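Local coordinates for periplasmic binding protein (Veillonella parvula, PDB 4N01) that probably captures a small ligand in the periplasm for uptake into the cell, as a solute-binding protein of the chelatase clan, at residues 199-213 with 229-241. Sequence-based numbering, arbitrary orientation.
Sequences IQNKLKDLPRKRVFI and TTNILKLIGADNV
Arg208 and Asp239 meet side-on: NE reaches Asp239 OD2 at 2.9 Å and NH2 reaches Asp239 OD1 at 2.9 Å. Both oxygens are approached on their syn side, and the guanidinium and carboxylate planes lie 24° apart, a slightly twisted two-nitrogen salt bridge. The bend in the arginine chain (chi3 63°) curls the guanidinium back over Gly237, whose CA sits against one face. At the edge, Arg208 NH2 also donates to a lone pair of Lys234 O (3.1 Å), an oxygen that accepts from Gly237 N as well, so the arginine covers the Schellman motif closing helix 228-234; a water links NH1 to the same carbonyl. An alanine in place of Asp239 would probably leave the Arg208 guanidinium without its countercharge and freer to swing off the helix end.

Gln200 grips the same turn from helix 182-203: its NE2 donates to Leu235 O at 2.9 Å, nearly straight (179°) and within both amide planes. Nearby, Leu203 CD1 packs on Ile236 CB at 3.7 Å.

The strands pair in parallel, with Lys209 beside Ala238, Arg210 beside Asp239 and Val211 beside Asn240; the bonds run from Lys209 N to Gly237 O (2.8 Å) through to Val241 N on Val211 O. On the helix side, Ile213 CD1 meets Leu233 CD1 tip to tip (3.8 Å) and crosses the Asn240 amide, whose ND2 bonds to Thr230 OG1 and Ala224 O. On the other face, Val241 CG1 packs over one face of the Arg210 guanidinium, offset toward its rim, while Gln262 O holds that group through NH2.

Strand 209-214, helix 228-234 and edge strand 238-240 thus form a beta-alpha-beta crossover in the four-stranded parallel sheet of an alpha/beta lobe, as in periplasmic binding proteins.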
loop_
_atom_site.group_PDB
_atom_site.type_symbol
_atom_site.label_atom_id
_atom_site.label_comp_id
_atom_site.label_asym_id
_atom_site.label_seq_id
_atom_site.Cartn_x
_atom_site.Cartn_y
_atom_site.Cartn_z
ATOM N N ILE A 199 19.477 4.675 4.237
ATOM C CA ILE A 199 19.248 3.340 4.787
ATOM C C ILE A 199 20.162 2.310 4.131
ATOM O O ILE A 199 20.830 1.524 4.810
ATOM C CB ILE A 199 17.795 2.881 4.576
ATOM C CG1 ILE A 199 16.829 3.846 5.269
ATOM C CG2 ILE A 199 17.603 1.451 5.099
ATOM C CD1 ILE A 199 15.422 3.749 4.724
ATOM N N GLN A 200 20.197 2.310 2.805
ATOM C CA GLN A 200 20.957 1.303 2.078
ATOM C C GLN A 200 22.462 1.406 2.332
ATOM O O GLN A 200 23.160 0.391 2.366
ATOM C CB GLN A 200 20.613 1.365 0.577
ATOM C CG GLN A 200 19.152 1.010 0.288
ATOM C CD GLN A 200 18.856 0.888 -1.189
ATOM O OE1 GLN A 200 19.234 1.749 -1.983
ATOM N NE2 GLN A 200 18.184 -0.196 -1.570
ATOM N N ASN A 201 22.964 2.624 2.529
ATOM C CA ASN A 201 24.376 2.806 2.866
ATOM C C ASN A 201 24.759 2.158 4.193
ATOM O O ASN A 201 25.846 1.603 4.320
ATOM C CB ASN A 201 24.767 4.292 2.856
ATOM C CG ASN A 201 25.131 4.782 1.467
ATOM O OD1 ASN A 201 25.599 4.007 0.630
ATOM N ND2 ASN A 201 24.918 6.072 1.210
ATOM N N LYS A 202 23.862 2.224 5.174
ATOM C CA LYS A 202 24.068 1.532 6.450
ATOM C C LYS A 202 24.009 0.007 6.317
ATOM O O LYS A 202 24.536 -0.706 7.161
ATOM C CB LYS A 202 23.015 1.976 7.474
ATOM C CG LYS A 202 23.280 3.315 8.147
ATOM C CD LYS A 202 24.479 3.238 9.079
ATOM C CE LYS A 202 24.585 4.476 9.964
ATOM N NZ LYS A 202 24.614 5.739 9.180
ATOM N N LEU A 203 23.353 -0.488 5.272
ATOM C CA LEU A 203 23.145 -1.926 5.114
ATOM C C LEU A 203 24.199 -2.588 4.245
ATOM O O LEU A 203 24.228 -3.814 4.134
ATOM C CB LEU A 203 21.773 -2.209 4.509
ATOM C CG LEU A 203 20.599 -1.751 5.367
ATOM C CD1 LEU A 203 19.287 -2.080 4.686
ATOM C CD2 LEU A 203 20.690 -2.447 6.725
ATOM N N LYS A 204 25.052 -1.779 3.626
ATOM C CA LYS A 204 26.100 -2.306 2.762
ATOM C C LYS A 204 26.929 -3.339 3.528
ATOM O O LYS A 204 27.378 -3.075 4.646
ATOM C CB LYS A 204 26.999 -1.178 2.248
ATOM C CG LYS A 204 27.507 -1.407 0.830
ATOM C CD LYS A 204 28.983 -1.046 0.700
ATOM C CE LYS A 204 29.454 -1.131 -0.744
ATOM N NZ LYS A 204 30.677 -0.311 -0.969
ATOM N N ASP A 205 27.073 -4.527 2.947
ATOM C CA ASP A 205 27.935 -5.575 3.506
ATOM C C ASP A 205 27.424 -6.207 4.809
ATOM O O ASP A 205 28.172 -6.909 5.493
ATOM C CB ASP A 205 29.373 -5.072 3.690
ATOM C CG ASP A 205 30.005 -4.623 2.389
ATOM O OD1 ASP A 205 29.773 -5.281 1.351
ATOM O OD2 ASP A 205 30.737 -3.608 2.405
ATOM N N LEU A 206 26.162 -5.957 5.147
ATOM C CA LEU A 206 25.472 -6.753 6.167
ATOM C C LEU A 206 24.745 -7.900 5.468
ATOM O O LEU A 206 24.241 -7.730 4.358
ATOM C CB LEU A 206 24.460 -5.908 6.953
ATOM C CG LEU A 206 25.014 -4.685 7.693
ATOM C CD1 LEU A 206 23.912 -4.025 8.518
ATOM C CD2 LEU A 206 26.196 -5.073 8.570
ATOM N N PRO A 207 24.679 -9.075 6.113
ATOM C CA PRO A 207 24.015 -10.239 5.501
ATOM C C PRO A 207 22.527 -10.025 5.257
ATOM O O PRO A 207 21.862 -9.359 6.056
ATOM C CB PRO A 207 24.200 -11.354 6.543
ATOM C CG PRO A 207 24.519 -10.636 7.837
ATOM C CD PRO A 207 25.276 -9.395 7.422
ATOM N N ARG A 208 21.998 -10.593 4.175
ATOM C CA ARG A 208 20.575 -10.476 3.897
ATOM C C ARG A 208 19.824 -11.432 4.821
ATOM O O ARG A 208 20.393 -12.409 5.309
ATOM C CB ARG A 208 20.288 -10.828 2.430
ATOM C CG ARG A 208 21.121 -10.026 1.423
ATOM C CD ARG A 208 20.697 -10.328 -0.008
ATOM N NE ARG A 208 19.312 -9.921 -0.243
ATOM C CZ ARG A 208 18.950 -8.696 -0.600
ATOM N NH1 ARG A 208 19.877 -7.756 -0.752
ATOM N NH2 ARG A 208 17.668 -8.408 -0.792
ATOM N N LYS A 209 18.552 -11.154 5.058
ATOM C CA LYS A 209 17.752 -11.989 5.952
ATOM C C LYS A 209 16.514 -12.510 5.240
ATOM O O LYS A 209 15.974 -11.840 4.360
ATOM C CB LYS A 209 17.318 -11.180 7.180
ATOM C CG LYS A 209 18.473 -10.676 8.011
ATOM C CD LYS A 209 19.225 -11.812 8.676
ATOM C CE LYS A 209 20.341 -11.258 9.556
ATOM N NZ LYS A 209 20.975 -12.316 10.375
ATOM N N ARG A 210 16.060 -13.699 5.623
ATOM C CA ARG A 210 14.856 -14.267 5.024
ATOM C C ARG A 210 13.647 -13.974 5.897
ATOM O O ARG A 210 13.710 -14.126 7.120
ATOM C CB ARG A 210 15.044 -15.763 4.806
ATOM C CG ARG A 210 15.985 -16.023 3.648
ATOM C CD ARG A 210 16.654 -17.360 3.745
ATOM N NE ARG A 210 15.730 -18.487 3.612
ATOM C CZ ARG A 210 15.243 -18.927 2.453
ATOM N NH1 ARG A 210 15.562 -18.317 1.314
ATOM N NH2 ARG A 210 14.427 -19.975 2.427
ATOM N N VAL A 211 12.562 -13.516 5.280
ATOM C CA VAL A 211 11.387 -13.082 6.047
ATOM C C VAL A 211 10.091 -13.737 5.555
ATOM O O VAL A 211 9.987 -14.165 4.413
ATOM C CB VAL A 211 11.237 -11.536 6.064
ATOM C CG1 VAL A 211 12.532 -10.885 6.549
ATOM C CG2 VAL A 211 10.851 -10.993 4.674
ATOM N N PHE A 212 9.107 -13.825 6.433
ATOM C CA PHE A 212 7.797 -14.338 6.073
ATOM C C PHE A 212 6.776 -13.310 6.526
ATOM O O PHE A 212 6.827 -12.827 7.659
ATOM C CB PHE A 212 7.552 -15.682 6.771
ATOM C CG PHE A 212 6.140 -16.184 6.650
ATOM C CD1 PHE A 212 5.650 -16.641 5.427
ATOM C CD2 PHE A 212 5.310 -16.221 7.757
ATOM C CE1 PHE A 212 4.340 -17.109 5.318
ATOM C CE2 PHE A 212 4.006 -16.692 7.659
ATOM C CZ PHE A 212 3.520 -17.133 6.438
ATOM N N ILE A 213 5.868 -12.937 5.633
ATOM C CA ILE A 213 4.826 -11.984 5.994
ATOM C C ILE A 213 3.553 -12.727 6.411
ATOM O O ILE A 213 2.984 -13.503 5.636
ATOM C CB ILE A 213 4.499 -11.028 4.831
ATOM C CG1 ILE A 213 5.733 -10.188 4.482
ATOM C CG2 ILE A 213 3.352 -10.122 5.229
ATOM C CD1 ILE A 213 6.613 -10.802 3.434
ATOM N N THR A 229 5.025 -5.768 -2.109
ATOM C CA THR A 229 5.546 -6.025 -0.769
ATOM C C THR A 229 6.898 -6.736 -0.851
ATOM O O THR A 229 7.848 -6.392 -0.138
ATOM C CB THR A 229 4.570 -6.882 0.059
ATOM O OG1 THR A 229 3.343 -6.161 0.252
ATOM C CG2 THR A 229 5.178 -7.220 1.422
ATOM N N THR A 230 6.988 -7.719 -1.734
ATOM C CA THR A 230 8.235 -8.447 -1.923
ATOM C C THR A 230 9.331 -7.524 -2.434
ATOM O O THR A 230 10.461 -7.542 -1.939
ATOM C CB THR A 230 8.012 -9.581 -2.927
ATOM O OG1 THR A 230 7.183 -10.573 -2.310
ATOM C CG2 THR A 230 9.338 -10.204 -3.346
ATOM N N ASN A 231 8.997 -6.706 -3.426
ATOM C CA ASN A 231 9.997 -5.845 -4.046
ATOM C C ASN A 231 10.546 -4.741 -3.150
ATOM O O ASN A 231 11.730 -4.427 -3.220
ATOM C CB ASN A 231 9.453 -5.273 -5.350
ATOM C CG ASN A 231 9.315 -6.332 -6.402
ATOM O OD1 ASN A 231 10.096 -7.292 -6.424
ATOM N ND2 ASN A 231 8.317 -6.194 -7.270
ATOM N N ILE A 232 9.708 -4.158 -2.297
ATOM C CA ILE A 232 10.198 -3.099 -1.413
ATOM C C ILE A 232 11.050 -3.683 -0.276
ATOM O O ILE A 232 12.045 -3.087 0.135
ATOM C CB ILE A 232 9.060 -2.212 -0.865
ATOM C CG1 ILE A 232 8.062 -3.042 -0.049
ATOM C CG2 ILE A 232 8.350 -1.528 -2.021
ATOM C CD1 ILE A 232 7.714 -2.451 1.277
ATOM N N LEU A 233 10.682 -4.864 0.212
ATOM C CA LEU A 233 11.470 -5.519 1.257
ATOM C C LEU A 233 12.856 -5.926 0.763
ATOM O O LEU A 233 13.827 -5.900 1.525
ATOM C CB LEU A 233 10.722 -6.741 1.844
ATOM C CG LEU A 233 9.497 -6.366 2.687
ATOM C CD1 LEU A 233 8.750 -7.632 3.119
ATOM C CD2 LEU A 233 9.921 -5.538 3.901
ATOM N N LYS A 234 12.969 -6.261 -0.517
ATOM C CA LYS A 234 14.280 -6.572 -1.087
ATOM C C LYS A 234 15.238 -5.376 -1.003
ATOM O O LYS A 234 16.458 -5.547 -0.945
ATOM C CB LYS A 234 14.142 -7.060 -2.535
ATOM C CG LYS A 234 13.650 -8.495 -2.636
ATOM C CD LYS A 234 13.581 -8.983 -4.076
ATOM C CE LYS A 234 13.345 -10.494 -4.105
ATOM N NZ LYS A 234 12.963 -11.000 -5.457
ATOM N N LEU A 235 14.690 -4.167 -0.979
ATOM C CA LEU A 235 15.530 -2.964 -0.894
ATOM C C LEU A 235 16.347 -2.869 0.405
ATOM O O LEU A 235 17.358 -2.158 0.449
ATOM C CB LEU A 235 14.678 -1.696 -1.045
ATOM C CG LEU A 235 13.994 -1.488 -2.396
ATOM C CD1 LEU A 235 13.087 -0.261 -2.285
ATOM C CD2 LEU A 235 15.005 -1.308 -3.526
ATOM N N ILE A 236 15.907 -3.556 1.458
ATOM C CA ILE A 236 16.620 -3.514 2.735
ATOM C C ILE A 236 17.143 -4.886 3.130
ATOM O O ILE A 236 17.289 -5.184 4.315
ATOM C CB ILE A 236 15.756 -2.956 3.894
ATOM C CG1 ILE A 236 14.455 -3.756 4.036
ATOM C CG2 ILE A 236 15.472 -1.466 3.683
ATOM C CD1 ILE A 236 13.687 -3.445 5.357
ATOM N N GLY A 237 17.402 -5.723 2.135
ATOM C CA GLY A 237 17.991 -7.021 2.387
ATOM C C GLY A 237 17.059 -7.963 3.120
ATOM O O GLY A 237 17.512 -8.819 3.874
ATOM N N ALA A 238 15.757 -7.798 2.916
ATOM C CA ALA A 238 14.781 -8.697 3.529
ATOM C C ALA A 238 14.111 -9.468 2.399
ATOM O O ALA A 238 13.371 -8.891 1.607
ATOM C CB ALA A 238 13.752 -7.901 4.316
ATOM N N ASP A 239 14.397 -10.761 2.299
ATOM C CA ASP A 239 13.929 -11.556 1.164
ATOM C C ASP A 239 12.725 -12.424 1.523
ATOM O O ASP A 239 12.836 -13.321 2.346
ATOM C CB ASP A 239 15.063 -12.445 0.655
ATOM C CG ASP A 239 16.193 -11.648 0.032
ATOM O OD1 ASP A 239 15.903 -10.697 -0.733
ATOM O OD2 ASP A 239 17.377 -11.979 0.296
ATOM N N ASN A 240 11.583 -12.150 0.900
ATOM C CA ASN A 240 10.335 -12.871 1.164
ATOM C C ASN A 240 10.444 -14.346 0.784
ATOM O O ASN A 240 10.676 -14.667 -0.389
ATOM C CB ASN A 240 9.192 -12.195 0.379
ATOM C CG ASN A 240 7.838 -12.852 0.608
ATOM O OD1 ASN A 240 7.722 -13.813 1.368
ATOM N ND2 ASN A 240 6.795 -12.302 -0.026
ATOM N N VAL A 241 10.302 -15.245 1.763
ATOM C CA VAL A 241 10.502 -16.673 1.481
ATOM C C VAL A 241 9.406 -17.278 0.619
ATOM O O VAL A 241 9.561 -18.395 0.099
ATOM C CB VAL A 241 10.649 -17.534 2.767
ATOM C CG1 VAL A 241 11.913 -17.134 3.540
ATOM C CG2 VAL A 241 9.414 -17.397 3.638
HETATM O O HOH W 1 19.375 -4.809 -1.610
HETATM O O HOH W 2 5.726 -14.158 3.107
#